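Local coordinates for protein Alpha/beta hydrolase (Legionella pneumophila subsp. pneumophila str. Philadelphia 1, PDB 4EZI) that is of unknown function but adopts the alpha/beta hydrolase fold and may act as a lipase-like serine hydrolase, at residues K162-I176 against L189-Y201. Numbering follows the deposited sequence. Where two conformers were deposited one is given.
Sequences KLYLAGYSEGGFSTI and LPVSAVAPGSAPY
Leu165 and Val194 sit side by side in two parallel strands, 162-168 and 193-197, whose axes run 4.6 Å apart and only 3° from parallel. Leu165 works both ways along its neighbour, its N giving a hydrogen bond to Ala193 O and its O taking one from Ala195 N at 2.9 Å. Where the pairing begins, the side chain of Ser192 stands in for backbone: with chi1 at -50°, its OG turns back beside its own N and accepts a nearly straight bond from Leu163 N (3.0 Å), while Ser192 N donates to Leu163 O. On the face carrying Leu165 and Val194, Leu165 CD1 touches both Val191 CG1 and Val194 CG2, about 4.0 Å from each.

Joined by helix 170-185, the strands form a beta-alpha-beta crossover of the alpha/beta hydrolase sheet, and the turn after strand 162-168 fits a nucleophile elbow, with Ser169 as the probable nucleophile, its OG hydrogen-bonded to His351. Ser169 N donates to Gly197 O at 2.9 Å, tying this turn to the end of the next strand. The helix folds back over the second strand: Thr175 CG2 slides past Val194 CG1 at 3.7 Å, and in the conformer given, Pro196 CG lies against Ile176 CG1 and CD1. Gly172 lets Ala199 CB approach the helix backbone, 3.6 Å from Gly172 C. On the face shared by Tyr168 and Ala166, the outer end of the Tyr168 ring comes obliquely to Ser198, whose CB lies 3.4 Å from Tyr168 CZ, and Tyr168 OH is hydrogen-bonded to His351 O.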
ATOM      1  N   LYS A 162      10.592  15.259   9.763  1.00 10.65           N
ATOM      2  CA  LYS A 162       9.422  15.214   8.874  1.00 10.63           C
ATOM      3  C   LYS A 162       9.229  13.776   8.380  1.00  9.34           C
ATOM      4  O   LYS A 162      10.167  13.138   7.896  1.00 10.39           O
ATOM      5  CB  LYS A 162       9.585  16.136   7.672  1.00 10.70           C
ATOM      6  CG  LYS A 162       9.644  17.647   8.003  1.00 12.55           C
ATOM      7  CD  LYS A 162       8.277  18.226   8.322  1.00 12.48           C
ATOM      8  CE  LYS A 162       8.332  19.755   8.527  1.00 14.16           C
ATOM      9  NZ  LYS A 162       6.997  20.329   8.853  1.00 15.78           N
ATOM     10  N   LEU A 163       7.996  13.288   8.507  1.00  9.87           N
ATOM     11  CA  LEU A 163       7.621  11.937   8.122  1.00  9.63           C
ATOM     12  C   LEU A 163       6.265  11.961   7.432  1.00  8.49           C
ATOM     13  O   LEU A 163       5.260  12.405   8.007  1.00  9.25           O
ATOM     14  CB  LEU A 163       7.581  11.030   9.348  1.00  9.86           C
ATOM     15  CG  LEU A 163       7.096   9.598   9.134  1.00  9.66           C
ATOM     16  CD1 LEU A 163       7.954   8.814   8.130  1.00 11.01           C
ATOM     17  CD2 LEU A 163       7.031   8.870  10.456  1.00 11.37           C
ATOM     18  N   TYR A 164       6.224  11.468   6.202  1.00  8.20           N
ATOM     19  CA  TYR A 164       5.021  11.467   5.390  1.00  7.96           C
ATOM     20  C   TYR A 164       4.659  10.017   5.042  1.00  7.89           C
ATOM     21  O   TYR A 164       5.552   9.234   4.738  1.00  8.63           O
ATOM     22  CB  TYR A 164       5.258  12.256   4.093  1.00  9.15           C
ATOM     23  CG  TYR A 164       5.962  13.584   4.286  1.00  9.42           C
ATOM     24  CD1 TYR A 164       5.290  14.691   4.773  1.00 10.04           C
ATOM     25  CD2 TYR A 164       7.319  13.708   4.029  1.00  9.83           C
ATOM     26  CE1 TYR A 164       5.964  15.915   4.955  1.00 10.02           C
ATOM     27  CE2 TYR A 164       7.987  14.894   4.198  1.00 10.21           C
ATOM     28  CZ  TYR A 164       7.318  15.994   4.687  1.00  9.51           C
ATOM     29  OH  TYR A 164       7.974  17.191   4.841  1.00 11.92           O
ATOM     30  N   LEU A 165       3.373   9.674   5.053  1.00  7.94           N
ATOM     31  CA  LEU A 165       2.950   8.299   4.761  1.00  7.55           C
ATOM     32  C   LEU A 165       1.967   8.332   3.591  1.00  7.25           C
ATOM     33  O   LEU A 165       0.953   9.018   3.670  1.00  7.88           O
ATOM     34  CB  LEU A 165       2.269   7.665   5.981  1.00  8.88           C
ATOM     35  CG  LEU A 165       2.978   7.781   7.337  1.00  9.51           C
ATOM     36  CD1 LEU A 165       2.083   7.152   8.407  1.00 10.96           C
ATOM     37  CD2 LEU A 165       4.376   7.193   7.348  1.00  9.55           C
ATOM     38  N   ALA A 166       2.221   7.553   2.540  1.00  7.59           N
ATOM     39  CA  ALA A 166       1.320   7.488   1.384  1.00  7.11           C
ATOM     40  C   ALA A 166       1.312   6.074   0.825  1.00  6.83           C
ATOM     41  O   ALA A 166       2.214   5.292   1.063  1.00  7.43           O
ATOM     42  CB  ALA A 166       1.727   8.474   0.296  1.00  9.56           C
ATOM     43  N   GLY A 167       0.310   5.800   0.006  1.00  7.04           N
ATOM     44  CA  GLY A 167       0.246   4.546  -0.708  1.00  6.63           C
ATOM     45  C   GLY A 167      -0.931   4.569  -1.641  1.00  6.92           C
ATOM     46  O   GLY A 167      -1.703   5.528  -1.633  1.00  8.09           O
ATOM     47  N   TYR A 168      -1.115   3.495  -2.416  1.00  6.54           N
ATOM     48  CA  TYR A 168      -2.244   3.428  -3.362  1.00  6.45           C
ATOM     49  C   TYR A 168      -2.874   2.060  -3.260  1.00  7.18           C
ATOM     50  O   TYR A 168      -2.189   1.047  -3.199  1.00  7.25           O
ATOM     51  CB  TYR A 168      -1.765   3.676  -4.798  1.00  7.26           C
ATOM     52  CG  TYR A 168      -2.889   4.080  -5.739  1.00  7.36           C
ATOM     53  CD1 TYR A 168      -3.397   5.366  -5.691  1.00  8.12           C
ATOM     54  CD2 TYR A 168      -3.468   3.193  -6.649  1.00  7.59           C
ATOM     55  CE1 TYR A 168      -4.438   5.761  -6.535  1.00  8.03           C
ATOM     56  CE2 TYR A 168      -4.510   3.568  -7.473  1.00  7.71           C
ATOM     57  CZ  TYR A 168      -4.984   4.864  -7.411  1.00  7.91           C
ATOM     58  OH  TYR A 168      -6.042   5.271  -8.172  1.00  9.57           O
ATOM     59  N   SER A 169      -4.200   2.037  -3.321  1.00  6.96           N
ATOM     60  CA  SER A 169      -4.976   0.793  -3.458  1.00  7.79           C
ATOM     61  C   SER A 169      -4.741  -0.061  -2.206  1.00  7.37           C
ATOM     62  O   SER A 169      -5.005   0.438  -1.103  1.00  7.97           O
ATOM     63  CB  SER A 169      -4.661   0.148  -4.809  1.00  9.13           C
ATOM     64  OG  SER A 169      -5.622  -0.816  -5.181  1.00 11.08           O
ATOM     65  N   GLU A 170      -4.272  -1.305  -2.317  1.00  7.70           N
ATOM     66  CA  GLU A 170      -3.901  -2.053  -1.106  1.00  7.37           C
ATOM     67  C   GLU A 170      -3.017  -1.185  -0.204  1.00  7.35           C
ATOM     68  O   GLU A 170      -3.133  -1.234   1.019  1.00  7.54           O
ATOM     69  CB  GLU A 170      -3.144  -3.352  -1.439  1.00  7.58           C
ATOM     70  CG  GLU A 170      -2.817  -4.159  -0.198  1.00  8.16           C
ATOM     71  CD  GLU A 170      -1.913  -5.339  -0.410  1.00  7.76           C
ATOM     72  OE1 GLU A 170      -1.304  -5.476  -1.478  1.00  7.25           O
ATOM     73  OE2 GLU A 170      -1.831  -6.164   0.554  1.00  7.13           O
ATOM     74  N   GLY A 171      -2.121  -0.427  -0.812  1.00  6.91           N
ATOM     75  CA  GLY A 171      -1.231   0.446  -0.073  1.00  7.37           C
ATOM     76  C   GLY A 171      -1.852   1.639   0.594  1.00  6.48           C
ATOM     77  O   GLY A 171      -1.277   2.167   1.538  1.00  7.15           O
ATOM     78  N   GLY A 172      -3.016   2.048   0.100  1.00  6.66           N
ATOM     79  CA  GLY A 172      -3.786   3.049   0.838  1.00  7.41           C
ATOM     80  C   GLY A 172      -4.273   2.477   2.153  1.00  7.57           C
ATOM     81  O   GLY A 172      -4.232   3.140   3.185  1.00  8.08           O
ATOM     82  N   PHE A 173      -4.758   1.238   2.103  1.00  7.11           N
ATOM     83  CA  PHE A 173      -5.113   0.511   3.318  1.00  7.62           C
ATOM     84  C   PHE A 173      -3.889   0.328   4.225  1.00  7.05           C
ATOM     85  O   PHE A 173      -3.952   0.600   5.417  1.00  7.85           O
ATOM     86  CB  PHE A 173      -5.769  -0.808   2.903  1.00  8.28           C
ATOM     87  CG  PHE A 173      -6.186  -1.707   4.040  1.00  7.94           C
ATOM     88  CD1 PHE A 173      -5.328  -2.634   4.592  1.00  8.76           C
ATOM     89  CD2 PHE A 173      -7.479  -1.654   4.521  1.00 10.75           C
ATOM     90  CE1 PHE A 173      -5.738  -3.482   5.599  1.00  8.51           C
ATOM     91  CE2 PHE A 173      -7.897  -2.512   5.515  1.00 12.70           C
ATOM     92  CZ  PHE A 173      -7.032  -3.405   6.076  1.00  9.93           C
ATOM     93  N   SER A 174      -2.768  -0.102   3.662  1.00  7.23           N
ATOM     94  CA  SER A 174      -1.553  -0.259   4.463  1.00  7.39           C
ATOM     95  C   SER A 174      -1.179   1.042   5.154  1.00  6.88           C
ATOM     96  O   SER A 174      -0.741   1.036   6.299  1.00  8.01           O
ATOM     97  CB  SER A 174      -0.402  -0.668   3.560  1.00  7.58           C
ATOM     98  OG  SER A 174      -0.675  -1.875   2.885  1.00  8.65           O
ATOM     99  N   THR A 175      -1.306   2.157   4.439  1.00  7.50           N
ATOM    100  CA  THR A 175      -0.962   3.457   4.978  1.00  7.05           C
ATOM    101  C   THR A 175      -1.834   3.808   6.184  1.00  8.15           C
ATOM    102  O   THR A 175      -1.332   4.278   7.224  1.00  8.78           O
ATOM    103  CB  THR A 175      -1.083   4.528   3.882  1.00  7.42           C
ATOM    104  OG1 THR A 175      -0.117   4.277   2.871  1.00  8.13           O
ATOM    105  CG2 THR A 175      -0.878   5.942   4.418  1.00  9.96           C
ATOM    106  N   ILE A 176      -3.141   3.583   6.066  1.00  8.59           N
ATOM    107  CA  ILE A 176      -4.058   3.869   7.169  1.00  8.81           C
ATOM    108  C   ILE A 176      -3.753   2.994   8.390  1.00  8.61           C
ATOM    109  O   ILE A 176      -3.703   3.502   9.517  1.00  9.59           O
ATOM    110  CB  ILE A 176      -5.509   3.694   6.715  1.00 10.22           C
ATOM    111  CG1 ILE A 176      -5.955   4.853   5.826  1.00 13.16           C
ATOM    112  CG2 ILE A 176      -6.474   3.506   7.917  1.00 14.65           C
ATOM    113  CD1 ILE A 176      -6.236   6.179   6.652  1.00 17.00           C
ATOM    114  N   LEU A 189       6.731   9.150  18.073  1.00 16.69           N
ATOM    115  CA  LEU A 189       7.305   9.357  16.746  1.00 15.60           C
ATOM    116  C   LEU A 189       6.389  10.315  15.973  1.00 15.21           C
ATOM    117  O   LEU A 189       5.282   9.947  15.611  1.00 15.69           O
ATOM    118  CB  LEU A 189       7.420   8.027  16.002  1.00 15.27           C
ATOM    119  CG  LEU A 189       7.977   8.155  14.582  1.00 16.05           C
ATOM    120  CD1 LEU A 189       9.424   8.670  14.589  1.00 18.88           C
ATOM    121  CD2 LEU A 189       7.873   6.831  13.854  1.00 19.59           C
ATOM    122  N   PRO A 190       6.853  11.539  15.672  1.00 14.36           N
ATOM    123  CA  PRO A 190       5.958  12.469  14.972  1.00 14.70           C
ATOM    124  C   PRO A 190       5.673  12.034  13.545  1.00 13.00           C
ATOM    125  O   PRO A 190       6.579  11.551  12.859  1.00 12.74           O
ATOM    126  CB  PRO A 190       6.717  13.812  14.976  1.00 17.18           C
ATOM    127  CG  PRO A 190       7.832  13.652  15.948  1.00 19.66           C
ATOM    128  CD  PRO A 190       8.094  12.190  16.124  1.00 17.00           C
ATOM    129  N   VAL A 191       4.409  12.166  13.142  1.00 11.63           N
ATOM    130  CA  VAL A 191       3.986  11.936  11.775  1.00 10.45           C
ATOM    131  C   VAL A 191       3.510  13.291  11.252  1.00 11.13           C
ATOM    132  O   VAL A 191       2.717  13.968  11.926  1.00 12.50           O
ATOM    133  CB  VAL A 191       2.868  10.885  11.683  1.00 10.71           C
ATOM    134  CG1 VAL A 191       2.366  10.754  10.226  1.00 11.44           C
ATOM    135  CG2 VAL A 191       3.316   9.547  12.239  1.00 12.93           C
ATOM    136  N   SER A 192       4.012  13.714  10.092  1.00 10.42           N
ATOM    137  CA  SER A 192       3.759  15.060   9.546  1.00 10.17           C
ATOM    138  C   SER A 192       2.516  15.142   8.668  1.00  9.87           C
ATOM    139  O   SER A 192       1.820  16.144   8.678  1.00 11.28           O
ATOM    140  CB  SER A 192       4.976  15.561   8.753  1.00 10.60           C
ATOM    141  OG  SER A 192       6.173  15.421   9.501  1.00 12.09           O
ATOM    142  N   ALA A 193       2.234  14.104   7.886  1.00  9.34           N
ATOM    143  CA  ALA A 193       1.076  14.125   6.990  1.00  9.09           C
ATOM    144  C   ALA A 193       0.883  12.724   6.442  1.00  8.75           C
ATOM    145  O   ALA A 193       1.846  11.971   6.265  1.00  9.19           O
ATOM    146  CB  ALA A 193       1.258  15.089   5.846  1.00 10.40           C
ATOM    147  N   VAL A 194      -0.366  12.386   6.138  1.00  8.68           N
ATOM    148  CA  VAL A 194      -0.770  11.050   5.696  1.00  8.37           C
ATOM    149  C   VAL A 194      -1.752  11.222   4.529  1.00  8.48           C
ATOM    150  O   VAL A 194      -2.721  11.967   4.656  1.00  9.07           O
ATOM    151  CB  VAL A 194      -1.411  10.273   6.863  1.00  8.17           C
ATOM    152  CG1 VAL A 194      -1.794   8.863   6.408  1.00  9.24           C
ATOM    153  CG2 VAL A 194      -0.441  10.204   8.033  1.00 10.30           C
ATOM    154  N   ALA A 195      -1.540  10.499   3.429  1.00  8.79           N
ATOM    155  CA  ALA A 195      -2.379  10.650   2.251  1.00  7.99           C
ATOM    156  C   ALA A 195      -2.599   9.283   1.558  1.00  8.17           C
ATOM    157  O   ALA A 195      -1.963   8.964   0.555  1.00  8.43           O
ATOM    158  CB  ALA A 195      -1.785  11.662   1.275  1.00  9.71           C
ATOM    159  N   PRO A 196      -3.508   8.445   2.085  1.00  7.69           N
ATOM    160  CA  PRO A 196      -3.858   7.203   1.410  1.00  8.29           C
ATOM    161  C   PRO A 196      -4.580   7.489   0.107  1.00  7.63           C
ATOM    162  O   PRO A 196      -5.549   8.234   0.095  1.00  8.26           O
ATOM    163  CB  PRO A 196      -4.786   6.508   2.409  0.50  8.13           C
ATOM    164  CG  PRO A 196      -5.413   7.618   3.120  0.50  7.51           C
ATOM    165  CD  PRO A 196      -4.328   8.644   3.289  0.50  8.41           C
ATOM    166  N   GLY A 197      -4.130   6.836  -0.968  1.00  7.18           N
ATOM    167  CA  GLY A 197      -4.696   6.979  -2.284  1.00  7.47           C
ATOM    168  C   GLY A 197      -5.569   5.804  -2.666  1.00  7.82           C
ATOM    169  O   GLY A 197      -5.155   4.644  -2.574  1.00  8.19           O
ATOM    170  N   SER A 198      -6.804   6.108  -3.077  1.00  7.25           N
ATOM    171  CA  SER A 198      -7.759   5.122  -3.589  1.00  7.78           C
ATOM    172  C   SER A 198      -7.776   3.845  -2.744  1.00  7.25           C
ATOM    173  O   SER A 198      -7.662   2.734  -3.268  1.00  8.78           O
ATOM    174  CB  SER A 198      -7.477   4.818  -5.064  1.00  7.47           C
ATOM    175  OG  SER A 198      -7.591   6.024  -5.815  1.00  8.35           O
ATOM    176  N   ALA A 199      -7.937   4.017  -1.438  1.00  8.17           N
ATOM    177  CA  ALA A 199      -7.926   2.873  -0.543  1.00  7.66           C
ATOM    178  C   ALA A 199      -9.304   2.228  -0.478  1.00  7.96           C
ATOM    179  O   ALA A 199     -10.329   2.889  -0.645  1.00  9.12           O
ATOM    180  CB  ALA A 199      -7.557   3.298   0.842  1.00  9.12           C
ATOM    181  N   PRO A 200      -9.360   0.933  -0.153  1.00  8.73           N
ATOM    182  CA  PRO A 200     -10.625   0.293   0.235  1.00  8.74           C
ATOM    183  C   PRO A 200     -10.967   0.664   1.654  1.00  9.48           C
ATOM    184  O   PRO A 200     -10.134   0.538   2.535  1.00 11.58           O
ATOM    185  CB  PRO A 200     -10.331  -1.202   0.120  1.00  8.65           C
ATOM    186  CG  PRO A 200      -8.857  -1.310   0.410  1.00  8.53           C
ATOM    187  CD  PRO A 200      -8.237  -0.026  -0.145  1.00  9.04           C
ATOM    188  N   TYR A 201     -12.193   1.126   1.867  1.00  9.88           N
ATOM    189  CA  TYR A 201     -12.694   1.454   3.177  1.00 10.91           C
ATOM    190  C   TYR A 201     -14.005   0.712   3.430  1.00 10.08           C
ATOM    191  O   TYR A 201     -14.940   0.800   2.646  1.00 12.44           O
ATOM    192  CB  TYR A 201     -12.978   2.953   3.343  1.00 11.53           C
ATOM    193  CG  TYR A 201     -11.791   3.883   3.140  1.00 11.40           C
ATOM    194  CD1 TYR A 201     -10.913   4.182   4.180  1.00 10.70           C
ATOM    195  CD2 TYR A 201     -11.570   4.453   1.915  1.00 10.63           C
ATOM    196  CE1 TYR A 201      -9.836   5.075   3.977  1.00 10.76           C
ATOM    197  CE2 TYR A 201     -10.507   5.325   1.700  1.00  9.75           C
ATOM    198  CZ  TYR A 201      -9.628   5.607   2.729  1.00  9.53           C
ATOM    199  OH  TYR A 201      -8.558   6.442   2.529  1.00 10.88           O
TER